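PDB 4OIF: beta-galactosidase from Geobacillus stearothermophilus, which probably hydrolyses terminal non-reducing beta-D-galactose residues in beta-D-galactosides, as a zinc-containing, trimeric glycoside hydrolase of family 42. Local coordinates for residues L620-E625 and Q651-E656; V641-F646 and I672-Y677; V479-I484 and G516-L521; R486-V491 and L521-G526. All blocks are in the same frame, centred on the assembly; numbering follows the deposited sequence. Where two conformers were deposited one is given.

Contact 1: L620-E625 and Q651-E656; sequences LFVKHE and QAVVLE
Lys-623 and Val-654 face each other as an antiparallel hydrogen-bonded pair. The amide N of Lys-623 gives to the O of Val-654 at 2.9 Å, and the N of Val-654 returns a bond to the O of Lys-623 at 2.8 Å; each donor lies in the carbonyl plane on a lone pair. Beyond this pair water takes over. One molecule accepts from Glu-625 N at 2.8 Å and donates to Gln-651 OE1 and Ala-652 O, bridging the strands. ND1 of His-624 donates to the O of Glu-625, and its NE2 is hydrogen-bonded to Asp-453 OD2; a glycerol bonds the N of His-624 and, weakly, the O of Val-622. Branched residues suit the buried face: Val-622 CG1 meets Val-653 CG1 at 3.5 Å, while Leu-655 CD2 touches Leu-620 CD2. Lys-623, on the other face, keeps its amine near solvent, with a weak bond to a second water. The short strand 622-623 forms one border of a three-stranded antiparallel sheet in the C-terminal beta domain.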
loop_
_atom_site.group_PDB
_atom_site.type_symbol
_atom_site.label_atom_id
_atom_site.label_comp_id
_atom_site.label_asym_id
_atom_site.label_seq_id
_atom_site.Cartn_x
_atom_site.Cartn_y
_atom_site.Cartn_z
ATOM N N LEU A 620 11.867 25.304 -39.764
ATOM C CA LEU A 620 11.892 24.779 -41.118
ATOM C C LEU A 620 10.807 23.739 -41.260
ATOM O O LEU A 620 10.791 22.754 -40.526
ATOM C CB LEU A 620 13.251 24.167 -41.465
ATOM C CG LEU A 620 13.330 23.507 -42.850
ATOM C CD1 LEU A 620 13.310 24.547 -43.968
ATOM C CD2 LEU A 620 14.567 22.623 -42.953
ATOM N N PHE A 621 9.885 23.959 -42.189
ATOM C CA PHE A 621 8.842 22.978 -42.417
ATOM C C PHE A 621 9.414 21.699 -43.022
ATOM O O PHE A 621 10.155 21.735 -43.999
ATOM C CB PHE A 621 7.746 23.525 -43.325
ATOM C CG PHE A 621 6.701 22.499 -43.660
ATOM C CD1 PHE A 621 5.723 22.169 -42.739
ATOM C CD2 PHE A 621 6.722 21.831 -44.877
ATOM C CE1 PHE A 621 4.762 21.200 -43.032
ATOM C CE2 PHE A 621 5.769 20.863 -45.175
ATOM C CZ PHE A 621 4.788 20.546 -44.249
ATOM N N VAL A 622 9.080 20.568 -42.419
ATOM C CA VAL A 622 9.394 19.282 -42.998
ATOM C C VAL A 622 8.115 18.464 -43.004
ATOM O O VAL A 622 7.438 18.379 -41.987
ATOM C CB VAL A 622 10.484 18.531 -42.210
ATOM C CG1 VAL A 622 10.727 17.166 -42.835
ATOM C CG2 VAL A 622 11.761 19.337 -42.140
ATOM N N LYS A 623 7.775 17.871 -44.143
ATOM C CA LYS A 623 6.595 17.016 -44.232
ATOM C C LYS A 623 6.907 15.627 -43.682
ATOM O O LYS A 623 7.879 14.995 -44.097
ATOM C CB LYS A 623 6.112 16.926 -45.678
ATOM C CG LYS A 623 4.994 15.941 -45.927
ATOM C CD LYS A 623 4.357 16.204 -47.289
ATOM C CE LYS A 623 3.171 15.280 -47.550
ATOM N NZ LYS A 623 3.576 13.841 -47.613
ATOM N N HIS A 624 6.087 15.161 -42.742
ATOM C CA HIS A 624 6.338 13.883 -42.077
ATOM C C HIS A 624 5.085 13.331 -41.382
ATOM O O HIS A 624 4.106 14.046 -41.174
ATOM C CB HIS A 624 7.477 14.030 -41.052
ATOM C CG HIS A 624 7.169 14.980 -39.936
ATOM N ND1 HIS A 624 6.292 14.676 -38.916
ATOM C CD2 HIS A 624 7.611 16.237 -39.690
ATOM C CE1 HIS A 624 6.210 15.702 -38.087
ATOM N NE2 HIS A 624 7.010 16.658 -38.530
ATOM N N GLU A 625 5.144 12.053 -41.023
ATOM C CA GLU A 625 4.107 11.399 -40.230
ATOM C C GLU A 625 4.335 11.608 -38.742
ATOM O O GLU A 625 5.402 12.082 -38.322
ATOM C CB GLU A 625 4.069 9.899 -40.535
ATOM C CG GLU A 625 3.849 9.584 -42.002
ATOM C CD GLU A 625 2.531 10.135 -42.526
ATOM O OE1 GLU A 625 1.579 10.276 -41.734
ATOM O OE2 GLU A 625 2.446 10.441 -43.729
ATOM N N GLN A 651 10.616 5.817 -42.326
ATOM C CA GLN A 651 9.850 7.036 -42.248
ATOM C C GLN A 651 10.205 8.031 -43.358
ATOM O O GLN A 651 11.321 8.540 -43.420
ATOM C CB GLN A 651 10.061 7.643 -40.871
ATOM C CG GLN A 651 8.911 8.458 -40.416
ATOM C CD GLN A 651 7.659 7.653 -40.161
ATOM O OE1 GLN A 651 6.637 7.884 -40.798
ATOM N NE2 GLN A 651 7.719 6.728 -39.205
ATOM N N ALA A 652 9.250 8.290 -44.245
ATOM C CA ALA A 652 9.470 9.206 -45.361
ATOM C C ALA A 652 9.241 10.643 -44.924
ATOM O O ALA A 652 8.226 10.980 -44.326
ATOM C CB ALA A 652 8.567 8.863 -46.537
ATOM N N VAL A 653 10.193 11.490 -45.259
ATOM C CA VAL A 653 10.228 12.840 -44.753
ATOM C C VAL A 653 10.459 13.701 -45.992
ATOM O O VAL A 653 11.043 13.221 -46.947
ATOM C CB VAL A 653 11.338 12.959 -43.662
ATOM C CG1 VAL A 653 12.201 14.183 -43.831
ATOM C CG2 VAL A 653 10.739 12.823 -42.252
ATOM N N VAL A 654 9.954 14.930 -46.035
ATOM C CA VAL A 654 10.142 15.741 -47.239
ATOM C C VAL A 654 10.541 17.179 -46.912
ATOM O O VAL A 654 9.821 17.892 -46.209
ATOM C CB VAL A 654 8.865 15.771 -48.130
ATOM C CG1 VAL A 654 9.127 16.547 -49.411
ATOM C CG2 VAL A 654 8.401 14.371 -48.468
ATOM N N LEU A 655 11.698 17.588 -47.433
ATOM C CA LEU A 655 12.198 18.953 -47.309
ATOM C C LEU A 655 11.816 19.747 -48.552
ATOM O O LEU A 655 12.072 19.286 -49.662
ATOM C CB LEU A 655 13.713 18.944 -47.144
ATOM C CG LEU A 655 14.334 18.503 -45.822
ATOM C CD1 LEU A 655 15.662 17.834 -46.073
ATOM C CD2 LEU A 655 14.534 19.714 -44.946
ATOM N N GLU A 656 11.214 20.924 -48.387
ATOM C CA GLU A 656 10.815 21.746 -49.536
ATOM C C GLU A 656 11.943 22.663 -49.993
ATOM O O GLU A 656 12.150 22.858 -51.186
ATOM C CB GLU A 656 9.575 22.580 -49.209
ATOM C CG GLU A 656 8.285 21.776 -49.168
ATOM C CD GLU A 656 7.095 22.593 -48.703
ATOM O OE1 GLU A 656 7.272 23.779 -48.340
ATOM O OE2 GLU A 656 5.980 22.040 -48.698
HETATM O O HOH W 1 6.112 12.322 -45.951
HETATM O O HOH W 2 7.282 10.490 -42.002
#

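Contact 2: V641-F646 and I672-Y677; sequences VFIMNF and IMLDKY
The amide of Asn-645 carries the contact. Its CG stands anti to the backbone N (chi1 -177°), which sends ND2 to the carbonyl O of Asp-675 at 3.1 Å; the bond is bent, and the donor sits above the carbonyl plane. The backbone O of Asn-645 receives a CA-H...O contact from Tyr-677 at 3.2 Å from CA, and also lies at the edge of the tyrosine ring, in its plane. Deeper in, Ile-643 CG2 and Leu-674 CD1 meet at 4.0 Å, their side chains crossing at about a right angle, as suits two branched residues filling a buried interior. These residues join two antiparallel sheets of the C-terminal beta domain: strand 638-645 belongs to one, strand 671-674 to the other, and 675-677 is the link toward strand 679-685, which pairs with 638-645. Two further bonds fix the amide: OD1 pairs with Thr-647 OG1, and ND2 also donates to the O of Glu-649. An alanine in place of Asn-645 would remove these bonds and would probably leave the turn at Asp-675 less firmly held. Tyr-677 is positioned by its OH on Glu-648 and by Lys-676 CG, 3.6 Å above the ring plane; Asp-675 forms a salt bridge with Lys-650.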
loop_
_atom_site.group_PDB
_atom_site.type_symbol
_atom_site.label_atom_id
_atom_site.label_comp_id
_atom_site.label_asym_id
_atom_site.label_seq_id
_atom_site.Cartn_x
_atom_site.Cartn_y
_atom_site.Cartn_z
ATOM N N VAL A 641 18.664 22.425 -37.913
ATOM C CA VAL A 641 17.412 21.723 -37.818
ATOM C C VAL A 641 17.647 20.242 -37.575
ATOM O O VAL A 641 18.441 19.608 -38.245
ATOM C CB VAL A 641 16.594 21.954 -39.093
ATOM C CG1 VAL A 641 15.227 21.297 -38.980
ATOM C CG2 VAL A 641 16.454 23.463 -39.347
ATOM N N PHE A 642 16.959 19.700 -36.586
ATOM C CA PHE A 642 17.052 18.293 -36.235
ATOM C C PHE A 642 15.783 17.581 -36.680
ATOM O O PHE A 642 14.675 17.935 -36.247
ATOM C CB PHE A 642 17.236 18.116 -34.723
ATOM C CG PHE A 642 18.556 18.586 -34.199
ATOM C CD1 PHE A 642 18.853 19.941 -34.126
ATOM C CD2 PHE A 642 19.493 17.674 -33.742
ATOM C CE1 PHE A 642 20.081 20.379 -33.628
ATOM C CE2 PHE A 642 20.724 18.102 -33.238
ATOM C CZ PHE A 642 21.017 19.459 -33.184
ATOM N N ILE A 643 15.948 16.576 -37.531
ATOM C CA ILE A 643 14.839 15.737 -37.964
ATOM C C ILE A 643 14.980 14.356 -37.321
ATOM O O ILE A 643 15.844 13.563 -37.691
ATOM C CB ILE A 643 14.786 15.622 -39.491
ATOM C CG1 ILE A 643 14.918 17.014 -40.129
ATOM C CG2 ILE A 643 13.504 14.934 -39.919
ATOM C CD1 ILE A 643 15.016 17.014 -41.670
ATOM N N MET A 644 14.112 14.076 -36.353
ATOM C CA MET A 644 14.281 12.932 -35.467
ATOM C C MET A 644 13.151 11.905 -35.585
ATOM O O MET A 644 11.978 12.215 -35.381
ATOM C CB MET A 644 14.409 13.432 -34.019
ATOM C CG MET A 644 15.547 14.422 -33.834
ATOM S SD MET A 644 15.497 15.303 -32.262
ATOM C CE MET A 644 14.044 16.326 -32.456
ATOM N N ASN A 645 13.507 10.674 -35.920
ATOM C CA ASN A 645 12.506 9.621 -36.035
ATOM C C ASN A 645 12.300 8.903 -34.707
ATOM O O ASN A 645 13.024 7.969 -34.386
ATOM C CB ASN A 645 12.906 8.622 -37.120
ATOM C CG ASN A 645 11.861 7.545 -37.343
ATOM O OD1 ASN A 645 10.779 7.563 -36.741
ATOM N ND2 ASN A 645 12.180 6.591 -38.215
ATOM N N PHE A 646 11.299 9.333 -33.942
ATOM C CA PHE A 646 11.001 8.677 -32.676
ATOM C C PHE A 646 10.001 7.520 -32.854
ATOM O O PHE A 646 9.103 7.337 -32.030
ATOM C CB PHE A 646 10.471 9.694 -31.656
ATOM C CG PHE A 646 11.554 10.525 -30.998
ATOM C CD1 PHE A 646 12.416 9.956 -30.062
ATOM C CD2 PHE A 646 11.699 11.881 -31.301
ATOM C CE1 PHE A 646 13.414 10.726 -29.440
ATOM C CE2 PHE A 646 12.687 12.646 -30.687
ATOM C CZ PHE A 646 13.553 12.059 -29.752
ATOM N N ILE A 672 13.403 12.147 -48.150
ATOM C CA ILE A 672 14.470 11.471 -47.434
ATOM C C ILE A 672 13.850 10.328 -46.653
ATOM O O ILE A 672 12.832 10.522 -45.997
ATOM C CB ILE A 672 15.187 12.415 -46.462
ATOM C CG1 ILE A 672 15.894 13.535 -47.226
ATOM C CG2 ILE A 672 16.147 11.639 -45.567
ATOM C CD1 ILE A 672 16.896 13.041 -48.237
ATOM N N MET A 673 14.438 9.137 -46.725
ATOM C CA MET A 673 13.993 8.040 -45.868
ATOM C C MET A 673 14.791 8.017 -44.572
ATOM O O MET A 673 16.004 8.197 -44.573
ATOM C CB MET A 673 14.118 6.689 -46.573
ATOM C CG MET A 673 13.107 6.447 -47.693
ATOM S SD MET A 673 11.365 6.640 -47.227
ATOM C CE MET A 673 11.250 5.558 -45.806
ATOM N N LEU A 674 14.095 7.808 -43.463
ATOM C CA LEU A 674 14.733 7.675 -42.162
ATOM C C LEU A 674 14.546 6.251 -41.673
ATOM O O LEU A 674 13.418 5.757 -41.602
ATOM C CB LEU A 674 14.142 8.671 -41.159
ATOM C CG LEU A 674 14.219 10.166 -41.520
ATOM C CD1 LEU A 674 13.427 11.023 -40.541
ATOM C CD2 LEU A 674 15.651 10.625 -41.544
ATOM N N ASP A 675 15.645 5.573 -41.361
ATOM C CA ASP A 675 15.545 4.284 -40.689
ATOM C C ASP A 675 15.057 4.527 -39.277
ATOM O O ASP A 675 15.053 5.674 -38.805
ATOM C CB ASP A 675 16.891 3.553 -40.667
ATOM C CG ASP A 675 17.447 3.314 -42.057
ATOM O OD1 ASP A 675 16.712 2.776 -42.918
ATOM O OD2 ASP A 675 18.619 3.674 -42.287
ATOM N N LYS A 676 14.654 3.453 -38.604
ATOM C CA LYS A 676 14.294 3.518 -37.189
ATOM C C LYS A 676 15.326 4.328 -36.392
ATOM O O LYS A 676 16.544 4.116 -36.513
ATOM C CB LYS A 676 14.164 2.105 -36.602
ATOM C CG LYS A 676 13.759 2.073 -35.132
ATOM C CD LYS A 676 14.356 0.884 -34.397
ATOM C CE LYS A 676 13.920 -0.428 -34.997
ATOM N NZ LYS A 676 14.704 -1.573 -34.461
ATOM N N TYR A 677 14.817 5.286 -35.622
ATOM C CA TYR A 677 15.606 6.079 -34.672
ATOM C C TYR A 677 16.639 6.977 -35.344
ATOM O O TYR A 677 17.469 7.589 -34.670
ATOM C CB TYR A 677 16.312 5.174 -33.656
ATOM C CG TYR A 677 15.369 4.428 -32.740
ATOM C CD1 TYR A 677 14.050 4.838 -32.577
ATOM C CD2 TYR A 677 15.800 3.318 -32.038
ATOM C CE1 TYR A 677 13.187 4.152 -31.740
ATOM C CE2 TYR A 677 14.954 2.627 -31.201
ATOM C CZ TYR A 677 13.650 3.041 -31.052
ATOM O OH TYR A 677 12.817 2.336 -30.207
#

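Contact 3: V479-I484 and G516-L521; sequences VSEETI and GWHQDL
Two helix N-termini lie next to each other here, in the trimerisation domain, and Ile-484 and His-518 bring them together. Ser-480 caps helix 481-492, its OG accepting from the N of Thr-483 at 3.0 Å. His-518 is the N-cap of helix 519-525, its ND1 taking the N of Asp-520 in the ring plane at 2.9 Å. With ND1 so engaged as an acceptor, NE2 is left as the donor of the ring, and it points at Glu-481. Histidine suits this place because one flat ring can cap its own helix and reach the neighbouring one. Bonds at both ring nitrogens fix its rotation.

Ile-484 is the apolar half of the contact. Its CG1 is anti to the carbonyl carbon (chi1 -73°), and CD1 reaches over the imidazole face, 4.1 Å from the centroid and 28° off the normal, a CH-pi contact. The other branch, CG2, packs on Asp-520 CB at 3.6 Å and on Leu-521 CD2. Asp-520 turns its carboxylate to Lys-488 in a salt bridge, while a water lies between its OD2 and the O of Glu-481. The bend of Glu-481 at chi2 brings its carboxylate to the imidazole, the two planes nearly perpendicular; NE2 of His-518 donates a very short, bent hydrogen bond (2.5 Å) to OE1, which lies near the ring plane while NE2 stands above the carboxylate plane.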
loop_
_atom_site.group_PDB
_atom_site.type_symbol
_atom_site.label_atom_id
_atom_site.label_comp_id
_atom_site.label_asym_id
_atom_site.label_seq_id
_atom_site.Cartn_x
_atom_site.Cartn_y
_atom_site.Cartn_z
ATOM N N VAL A 479 -3.452 31.825 -8.456
ATOM C CA VAL A 479 -2.897 32.956 -9.198
ATOM C C VAL A 479 -3.068 34.256 -8.399
ATOM O O VAL A 479 -4.112 34.500 -7.810
ATOM C CB VAL A 479 -3.563 33.092 -10.595
ATOM C CG1 VAL A 479 -5.035 33.483 -10.462
ATOM C CG2 VAL A 479 -2.799 34.083 -11.458
ATOM N N SER A 480 -2.038 35.088 -8.372
ATOM C CA SER A 480 -2.099 36.331 -7.612
ATOM C C SER A 480 -2.816 37.424 -8.386
ATOM O O SER A 480 -2.976 37.331 -9.604
ATOM C CB SER A 480 -0.683 36.807 -7.235
ATOM O OG SER A 480 0.043 37.293 -8.364
ATOM N N GLU A 481 -3.228 38.469 -7.675
ATOM C CA GLU A 481 -3.785 39.654 -8.309
ATOM C C GLU A 481 -2.809 40.212 -9.336
ATOM O O GLU A 481 -3.202 40.629 -10.428
ATOM C CB GLU A 481 -4.106 40.724 -7.266
ATOM C CG GLU A 481 -5.188 40.352 -6.277
ATOM C CD GLU A 481 -6.542 40.915 -6.662
ATOM O OE1 GLU A 481 -6.789 41.085 -7.870
ATOM O OE2 GLU A 481 -7.352 41.204 -5.756
ATOM N N GLU A 482 -1.532 40.202 -8.975
ATOM C CA GLU A 482 -0.490 40.776 -9.799
ATOM C C GLU A 482 -0.309 40.017 -11.118
ATOM O O GLU A 482 -0.226 40.633 -12.201
ATOM C CB GLU A 482 0.809 40.814 -9.006
ATOM C CG GLU A 482 2.044 41.089 -9.829
ATOM C CD GLU A 482 3.288 41.129 -8.968
ATOM O OE1 GLU A 482 3.329 41.957 -8.036
ATOM O OE2 GLU A 482 4.215 40.322 -9.205
ATOM N N THR A 483 -0.264 38.688 -11.033
ATOM C CA THR A 483 -0.193 37.861 -12.238
ATOM C C THR A 483 -1.438 38.035 -13.100
ATOM O O THR A 483 -1.337 38.089 -14.323
ATOM C CB THR A 483 -0.034 36.362 -11.923
ATOM O OG1 THR A 483 1.195 36.140 -11.220
ATOM C CG2 THR A 483 -0.037 35.547 -13.218
ATOM N N ILE A 484 -2.607 38.112 -12.466
ATOM C CA ILE A 484 -3.842 38.391 -13.193
ATOM C C ILE A 484 -3.739 39.709 -13.966
ATOM O O ILE A 484 -4.087 39.770 -15.127
ATOM C CB ILE A 484 -5.068 38.455 -12.256
ATOM C CG1 ILE A 484 -5.459 37.060 -11.779
ATOM C CG2 ILE A 484 -6.259 39.058 -12.978
ATOM C CD1 ILE A 484 -6.540 37.075 -10.690
ATOM N N GLY A 516 -17.633 35.573 -6.724
ATOM C CA GLY A 516 -17.579 35.293 -8.137
ATOM C C GLY A 516 -16.184 35.503 -8.663
ATOM O O GLY A 516 -15.287 35.944 -7.958
ATOM N N TRP A 517 -16.003 35.175 -9.926
ATOM C CA TRP A 517 -14.711 35.327 -10.564
ATOM C C TRP A 517 -14.092 36.686 -10.562
ATOM O O TRP A 517 -14.796 37.696 -10.625
ATOM C CB TRP A 517 -14.805 34.835 -11.989
ATOM C CG TRP A 517 -14.132 33.649 -11.918
ATOM C CD1 TRP A 517 -14.251 32.736 -10.918
ATOM C CD2 TRP A 517 -13.092 33.213 -12.765
ATOM N NE1 TRP A 517 -13.372 31.727 -11.119
ATOM C CE2 TRP A 517 -12.639 31.998 -12.244
ATOM C CE3 TRP A 517 -12.526 33.708 -13.937
ATOM C CZ2 TRP A 517 -11.678 31.275 -12.848
ATOM C CZ3 TRP A 517 -11.553 32.990 -14.529
ATOM C CH2 TRP A 517 -11.129 31.790 -13.989
ATOM N N HIS A 518 -12.763 36.699 -10.491
ATOM C CA HIS A 518 -12.051 37.960 -10.436
ATOM C C HIS A 518 -12.471 38.781 -11.635
ATOM O O HIS A 518 -12.495 38.283 -12.765
ATOM C CB HIS A 518 -10.533 37.775 -10.413
ATOM C CG HIS A 518 -9.776 39.057 -10.238
ATOM N ND1 HIS A 518 -9.786 40.065 -11.178
ATOM C CD2 HIS A 518 -8.986 39.499 -9.228
ATOM C CE1 HIS A 518 -9.033 41.067 -10.761
ATOM N NE2 HIS A 518 -8.536 40.750 -9.580
ATOM N N GLN A 519 -12.843 40.024 -11.344
ATOM C CA GLN A 519 -13.322 40.994 -12.319
ATOM C C GLN A 519 -12.514 41.026 -13.616
ATOM O O GLN A 519 -13.083 40.983 -14.713
ATOM C CB GLN A 519 -13.316 42.389 -11.683
ATOM C CG GLN A 519 -13.727 43.509 -12.625
ATOM C CD GLN A 519 -13.802 44.843 -11.920
ATOM O OE1 GLN A 519 -13.719 44.908 -10.691
ATOM N NE2 GLN A 519 -13.961 45.920 -12.690
ATOM N N ASP A 520 -11.192 41.112 -13.470
ATOM C CA ASP A 520 -10.278 41.205 -14.603
ATOM C C ASP A 520 -10.418 40.012 -15.535
ATOM O O ASP A 520 -10.548 40.187 -16.742
ATOM C CB ASP A 520 -8.831 41.319 -14.130
ATOM C CG ASP A 520 -8.487 42.704 -13.596
ATOM O OD1 ASP A 520 -9.319 43.625 -13.738
ATOM O OD2 ASP A 520 -7.367 42.871 -13.051
ATOM N N LEU A 521 -10.414 38.804 -14.971
ATOM C CA LEU A 521 -10.568 37.577 -15.759
ATOM C C LEU A 521 -11.948 37.504 -16.431
ATOM O O LEU A 521 -12.055 37.115 -17.597
ATOM C CB LEU A 521 -10.342 36.336 -14.880
ATOM C CG LEU A 521 -8.955 36.199 -14.243
ATOM C CD1 LEU A 521 -8.962 35.021 -13.319
ATOM C CD2 LEU A 521 -7.834 36.057 -15.281
HETATM O O HOH W 3 -5.281 42.282 -10.752
#

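Contact 4: R486-V491 and L521-G526; sequences RLKEFV and LREMFG
Apolar packing dominates, and Met-524 supplies nearly all of it from helix 519-525. Its chain runs extended to SD and bends at chi3 (61°), which turns the methyl toward helix 486-491. CE touches Val-491 CG2 at 3.8 Å and Leu-487 CB at 4.0 Å, while SD rests against the backbone of Lys-488, 3.5 Å from its CA. Slender and flexible, methionine can reach across to the neighbouring helix where a branched residue would fit less easily. An alanine at Met-524 would lose all these contacts and would probably loosen the packing of the two helices. Tyr-586 and Leu-497, on strands beneath, also touch this methionine.

The electrostatic part is looser. The extended Lys-488 crosses Glu-523 obliquely, its NZ 4.4 Å from OE1, too far for a salt bridge; its amine pairs instead with Asp-520. The short helix segments run nearly parallel, at 21°, with axes 10.3 Å apart. With no hydrogen bond across them, this pairing depends chiefly on the methionine, and charge attraction would add only modestly.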
loop_
_atom_site.group_PDB
_atom_site.type_symbol
_atom_site.label_atom_id
_atom_site.label_comp_id
_atom_site.label_asym_id
_atom_site.label_seq_id
_atom_site.Cartn_x
_atom_site.Cartn_y
_atom_site.Cartn_z
ATOM N N ARG A 486 -1.052 41.169 -14.974
ATOM C CA ARG A 486 -0.132 40.972 -16.092
ATOM C C ARG A 486 -0.821 40.249 -17.257
ATOM O O ARG A 486 -0.666 40.639 -18.413
ATOM C CB ARG A 486 1.126 40.228 -15.628
ATOM C CG ARG A 486 1.971 41.065 -14.679
ATOM C CD ARG A 486 3.040 40.265 -14.013
ATOM N NE ARG A 486 3.995 39.760 -14.986
ATOM C CZ ARG A 486 4.510 38.534 -14.974
ATOM N NH1 ARG A 486 4.163 37.663 -14.028
ATOM N NH2 ARG A 486 5.369 38.179 -15.918
ATOM N N LEU A 487 -1.614 39.231 -16.953
ATOM C CA LEU A 487 -2.377 38.527 -17.976
ATOM C C LEU A 487 -3.310 39.482 -18.714
ATOM O O LEU A 487 -3.432 39.447 -19.950
ATOM C CB LEU A 487 -3.171 37.379 -17.343
ATOM C CG LEU A 487 -2.292 36.274 -16.748
ATOM C CD1 LEU A 487 -3.120 35.230 -16.000
ATOM C CD2 LEU A 487 -1.414 35.614 -17.830
ATOM N N LYS A 488 -3.955 40.339 -17.940
ATOM C CA LYS A 488 -4.888 41.323 -18.454
ATOM C C LYS A 488 -4.188 42.235 -19.466
ATOM O O LYS A 488 -4.655 42.396 -20.606
ATOM C CB LYS A 488 -5.478 42.125 -17.288
ATOM C CG LYS A 488 -6.594 43.082 -17.639
ATOM C CD LYS A 488 -6.896 43.948 -16.441
ATOM C CE LYS A 488 -8.076 44.863 -16.679
ATOM N NZ LYS A 488 -8.170 45.872 -15.587
ATOM N N GLU A 489 -3.056 42.805 -19.060
ATOM C CA GLU A 489 -2.270 43.644 -19.969
ATOM C C GLU A 489 -1.840 42.890 -21.212
ATOM O O GLU A 489 -1.878 43.425 -22.321
ATOM C CB GLU A 489 -1.033 44.198 -19.270
ATOM C CG GLU A 489 -1.347 45.351 -18.339
ATOM C CD GLU A 489 -1.957 46.536 -19.065
ATOM O OE1 GLU A 489 -1.189 47.309 -19.684
ATOM O OE2 GLU A 489 -3.202 46.693 -19.016
ATOM N N PHE A 490 -1.424 41.645 -21.008
ATOM C CA PHE A 490 -0.956 40.808 -22.093
ATOM C C PHE A 490 -2.043 40.669 -23.152
ATOM O O PHE A 490 -1.786 40.875 -24.331
ATOM C CB PHE A 490 -0.518 39.435 -21.574
ATOM C CG PHE A 490 -0.306 38.425 -22.657
ATOM C CD1 PHE A 490 0.844 38.445 -23.425
ATOM C CD2 PHE A 490 -1.265 37.457 -22.920
ATOM C CE1 PHE A 490 1.031 37.520 -24.440
ATOM C CE2 PHE A 490 -1.083 36.519 -23.934
ATOM C CZ PHE A 490 0.064 36.546 -24.691
ATOM N N VAL A 491 -3.258 40.339 -22.739
ATOM C CA VAL A 491 -4.329 40.190 -23.716
ATOM C C VAL A 491 -4.658 41.534 -24.336
ATOM O O VAL A 491 -4.902 41.630 -25.544
ATOM C CB VAL A 491 -5.612 39.589 -23.100
ATOM C CG1 VAL A 491 -6.743 39.555 -24.141
ATOM C CG2 VAL A 491 -5.342 38.190 -22.571
ATOM N N LEU A 521 -10.414 38.804 -14.971
ATOM C CA LEU A 521 -10.568 37.577 -15.759
ATOM C C LEU A 521 -11.948 37.504 -16.431
ATOM O O LEU A 521 -12.055 37.115 -17.597
ATOM C CB LEU A 521 -10.342 36.336 -14.880
ATOM C CG LEU A 521 -8.955 36.199 -14.243
ATOM C CD1 LEU A 521 -8.962 35.021 -13.319
ATOM C CD2 LEU A 521 -7.834 36.057 -15.281
ATOM N N ARG A 522 -12.995 37.873 -15.693
ATOM C CA ARG A 522 -14.346 37.882 -16.245
ATOM C C ARG A 522 -14.388 38.766 -17.485
ATOM O O ARG A 522 -14.883 38.358 -18.541
ATOM C CB ARG A 522 -15.376 38.370 -15.216
ATOM C CG ARG A 522 -16.803 38.390 -15.791
ATOM C CD ARG A 522 -17.843 39.047 -14.868
ATOM N NE ARG A 522 -17.565 40.465 -14.640
ATOM C CZ ARG A 522 -17.315 40.986 -13.442
ATOM N NH1 ARG A 522 -17.323 40.208 -12.373
ATOM N NH2 ARG A 522 -17.058 42.281 -13.311
ATOM N N GLU A 523 -13.846 39.972 -17.344
ATOM C CA GLU A 523 -13.783 40.922 -18.443
ATOM C C GLU A 523 -12.996 40.359 -19.615
ATOM O O GLU A 523 -13.449 40.409 -20.758
ATOM C CB GLU A 523 -13.153 42.234 -17.975
ATOM C CG GLU A 523 -14.120 43.213 -17.335
ATOM C CD GLU A 523 -13.402 44.383 -16.673
ATOM O OE1 GLU A 523 -12.172 44.519 -16.867
ATOM O OE2 GLU A 523 -14.064 45.159 -15.948
ATOM N N MET A 524 -11.810 39.838 -19.322
ATOM C CA MET A 524 -10.929 39.296 -20.348
ATOM C C MET A 524 -11.621 38.234 -21.187
ATOM O O MET A 524 -11.659 38.329 -22.416
ATOM C CB MET A 524 -9.668 38.708 -19.708
ATOM C CG MET A 524 -8.731 39.743 -19.130
ATOM S SD MET A 524 -7.555 39.030 -17.974
ATOM C CE MET A 524 -6.722 37.903 -19.093
ATOM N N PHE A 525 -12.174 37.230 -20.513
ATOM C CA PHE A 525 -12.727 36.061 -21.184
ATOM C C PHE A 525 -14.189 36.249 -21.587
ATOM O O PHE A 525 -14.742 35.434 -22.319
ATOM C CB PHE A 525 -12.581 34.828 -20.284
ATOM C CG PHE A 525 -11.160 34.369 -20.115
ATOM C CD1 PHE A 525 -10.595 33.466 -21.017
ATOM C CD2 PHE A 525 -10.381 34.852 -19.069
ATOM C CE1 PHE A 525 -9.275 33.046 -20.877
ATOM C CE2 PHE A 525 -9.063 34.430 -18.916
ATOM C CZ PHE A 525 -8.506 33.527 -19.826
ATOM N N GLY A 526 -14.819 37.314 -21.100
ATOM C CA GLY A 526 -16.212 37.570 -21.425
ATOM C C GLY A 526 -17.145 36.465 -20.958
ATOM O O GLY A 526 -18.194 36.232 -21.541
#

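In the fold
Following the chain, residues 479-484 and 486-491 come first, at the start of and along helix 481-492; strand 496-500 follows before residues 516-521 and 521-526 lead into and along helix 519-525. Contacts 3 and 4 therefore cross, share Leu-521, and join the same two helices, contact 3 at their N-terminal ends and contact 4 farther along; the Asp-520 to Lys-488 salt bridge connects them. Both loops close within the trimerisation domain, before contact 1 opens. Contacts 1 and 2 also cross and meet where strands 651-655 and 671-674 lie side by side. Contact 1 borders one sheet of the C-terminal domain, and contact 2 ties that sheet to the other. The two pairs do not touch.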